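Local coordinates for protein 26S proteasome regulatory subunit RPN10 (Schizosaccharomyces pombe, PDB 2X5N) that protects ubiquitin chains against disassembly by deubiquitinating enzymes and so promotes protein degradation by the 26S proteasome, at residues 60-63 with 69-72. Residues are numbered along the deposited sequence; the frame is centred on the assembly and turned at random.
Sequences VLST and GKFL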
ATOM      1  N   VAL A  60       1.773  -8.677   9.628  1.00  6.44           N
ATOM      2  CA  VAL A  60       3.066  -8.319   9.094  1.00  7.47           C
ATOM      3  C   VAL A  60       3.687  -9.581   8.471  1.00  6.96           C
ATOM      4  O   VAL A  60       3.940 -10.562   9.165  1.00 10.85           O
ATOM      5  CB  VAL A  60       3.990  -7.717  10.172  1.00  9.80           C
ATOM      6  CG1 VAL A  60       5.358  -7.418   9.569  1.00 12.22           C
ATOM      7  CG2 VAL A  60       3.361  -6.480  10.782  1.00 11.61           C
ATOM      8  N   LEU A  61       3.884  -9.560   7.162  1.00  5.60           N
ATOM      9  CA  LEU A  61       4.477 -10.684   6.430  1.00  6.86           C
ATOM     10  C   LEU A  61       5.986 -10.608   6.317  1.00  7.49           C
ATOM     11  O   LEU A  61       6.659 -11.625   6.332  1.00  8.19           O
ATOM     12  CB  LEU A  61       3.883 -10.764   5.024  1.00  8.13           C
ATOM     13  CG  LEU A  61       2.387 -11.045   4.905  1.00  8.70           C
ATOM     14  CD1 LEU A  61       2.007 -11.276   3.427  1.00  9.68           C
ATOM     15  CD2 LEU A  61       1.929 -12.188   5.807  1.00 14.66           C
ATOM     16  N   SER A  62       6.507  -9.403   6.141  1.00  7.06           N
ATOM     17  CA  SER A  62       7.940  -9.203   6.086  1.00  7.97           C
ATOM     18  C   SER A  62       8.284  -7.925   6.781  1.00  8.06           C
ATOM     19  O   SER A  62       7.660  -6.888   6.529  1.00  7.88           O
ATOM     20  CB  SER A  62       8.443  -9.101   4.646  1.00  7.73           C
ATOM     21  OG  SER A  62       9.855  -8.898   4.639  1.00  9.92           O
ATOM     22  N   THR A  63       9.280  -7.991   7.656  1.00  8.05           N
ATOM     23  CA  THR A  63       9.834  -6.775   8.215  1.00  8.99           C
ATOM     24  C   THR A  63      10.639  -6.042   7.131  1.00  7.58           C
ATOM     25  O   THR A  63      10.787  -6.523   6.011  1.00  7.04           O
ATOM     26  CB  THR A  63      10.691  -7.057   9.445  1.00 14.13           C
ATOM     27  OG1 THR A  63      11.675  -8.032   9.114  1.00 17.35           O
ATOM     28  CG2 THR A  63       9.810  -7.566  10.608  1.00 16.61           C
ATOM     29  N   GLY A  69      12.839 -11.344  -2.341  1.00  8.06           N
ATOM     30  CA  GLY A  69      12.548 -12.743  -2.107  1.00  8.60           C
ATOM     31  C   GLY A  69      11.824 -12.974  -0.793  1.00  6.39           C
ATOM     32  O   GLY A  69      11.031 -13.890  -0.670  1.00  7.85           O
ATOM     33  N   LYS A  70      12.076 -12.138   0.204  1.00  7.55           N
ATOM     34  CA  LYS A  70      11.355 -12.284   1.455  1.00 10.27           C
ATOM     35  C   LYS A  70       9.866 -11.989   1.267  1.00  7.69           C
ATOM     36  O   LYS A  70       9.027 -12.626   1.891  1.00  9.04           O
ATOM     37  CB  LYS A  70      11.954 -11.365   2.521  1.00 29.85           C
ATOM     38  CG  LYS A  70      13.317 -11.824   3.031  1.00 65.86           C
ATOM     39  CD  LYS A  70      13.804 -10.976   4.191  1.00101.57           C
ATOM     40  CE  LYS A  70      12.743 -10.859   5.270  1.00133.90           C
ATOM     41  NZ  LYS A  70      13.339 -10.551   6.589  1.00162.50           N
ATOM     42  N   PHE A  71       9.533 -11.018   0.416  1.00  6.81           N
ATOM     43  CA  PHE A  71       8.128 -10.747   0.134  1.00  6.42           C
ATOM     44  C   PHE A  71       7.501 -11.946  -0.555  1.00  6.63           C
ATOM     45  O   PHE A  71       6.400 -12.379  -0.208  1.00  9.18           O
ATOM     46  CB  PHE A  71       7.959  -9.527  -0.793  1.00  6.14           C
ATOM     47  CG  PHE A  71       8.039  -8.175  -0.101  1.00  5.82           C
ATOM     48  CD1 PHE A  71       8.915  -7.924   0.938  1.00  6.22           C
ATOM     49  CD2 PHE A  71       7.243  -7.156  -0.549  1.00  6.20           C
ATOM     50  CE1 PHE A  71       8.965  -6.673   1.532  1.00  6.60           C
ATOM     51  CE2 PHE A  71       7.301  -5.913   0.044  1.00  7.37           C
ATOM     52  CZ  PHE A  71       8.171  -5.674   1.084  1.00  7.46           C
ATOM     53  N   LEU A  72       8.170 -12.476  -1.581  1.00  7.05           N
ATOM     54  CA  LEU A  72       7.610 -13.582  -2.354  1.00  7.61           C
ATOM     55  C   LEU A  72       7.447 -14.820  -1.480  1.00  6.92           C
ATOM     56  O   LEU A  72       6.435 -15.500  -1.552  1.00  8.58           O
ATOM     57  CB  LEU A  72       8.493 -13.858  -3.568  1.00  7.51           C
ATOM     58  CG  LEU A  72       8.412 -12.812  -4.676  1.00  8.67           C
ATOM     59  CD1 LEU A  72       9.462 -13.069  -5.730  1.00 10.60           C
ATOM     60  CD2 LEU A  72       7.018 -12.836  -5.307  1.00 13.24           C
TER
HETATM   61  O   HOH W   1      10.225 -10.764   8.113  1.00 26.37           O
HETATM   62  O   HOH W   2      13.958  -7.796   7.590  1.00 41.12           O
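Ser62 meets Lys70 and Phe71 in a small, mostly van der Waals and water-bridged contact, where the edge strand 60-63 of the central sheet packs beside the short helix 68-75 that follows it in the chain. Of the 164 Å² buried, Ser62 contributes the largest share. Its CB packs obliquely against the Phe71 ring, 3.9 Å from CD1, while its OG touches Lys70 CE at 3.5 Å. With OG anti to the backbone N (chi1 180°), the hydroxyl donates to Thr63 O at 2.9 Å, in the carbonyl plane and on a lone pair, which satisfies this buried polar group within its own strand. A small residue is consistent with the close approach of helix and strand, the CA atoms of Ser62 and Phe71 being 6.2 Å apart. An alanine here would keep CB against the ring but is likely to leave Thr63 O without this donor and a gap beside the Lys70 chain. The large, apolar Phe71 ring suits its buried place, meeting Phe36 edge-to-face and touching Leu50. Lys70 suits the exposed margin: its aliphatic chain passes over Ser62, and a bend at chi3 (51°) carries NZ toward Thr63. There a water accepts from NZ at 3.0 Å and is hydrogen-bonded at 2.8 Å to Thr63 OG1, a hydroxyl well placed at this exposed site; another accepts from Thr63 N and, weakly, from NZ. Strand 60-63 carries a classic beta bulge, Leu61 and Ser62 pairing with the single Leu50 of antiparallel strand 47-52. A mixed sheet with one antiparallel edge strand and helices on both faces is the hallmark of the von Willebrand factor A fold.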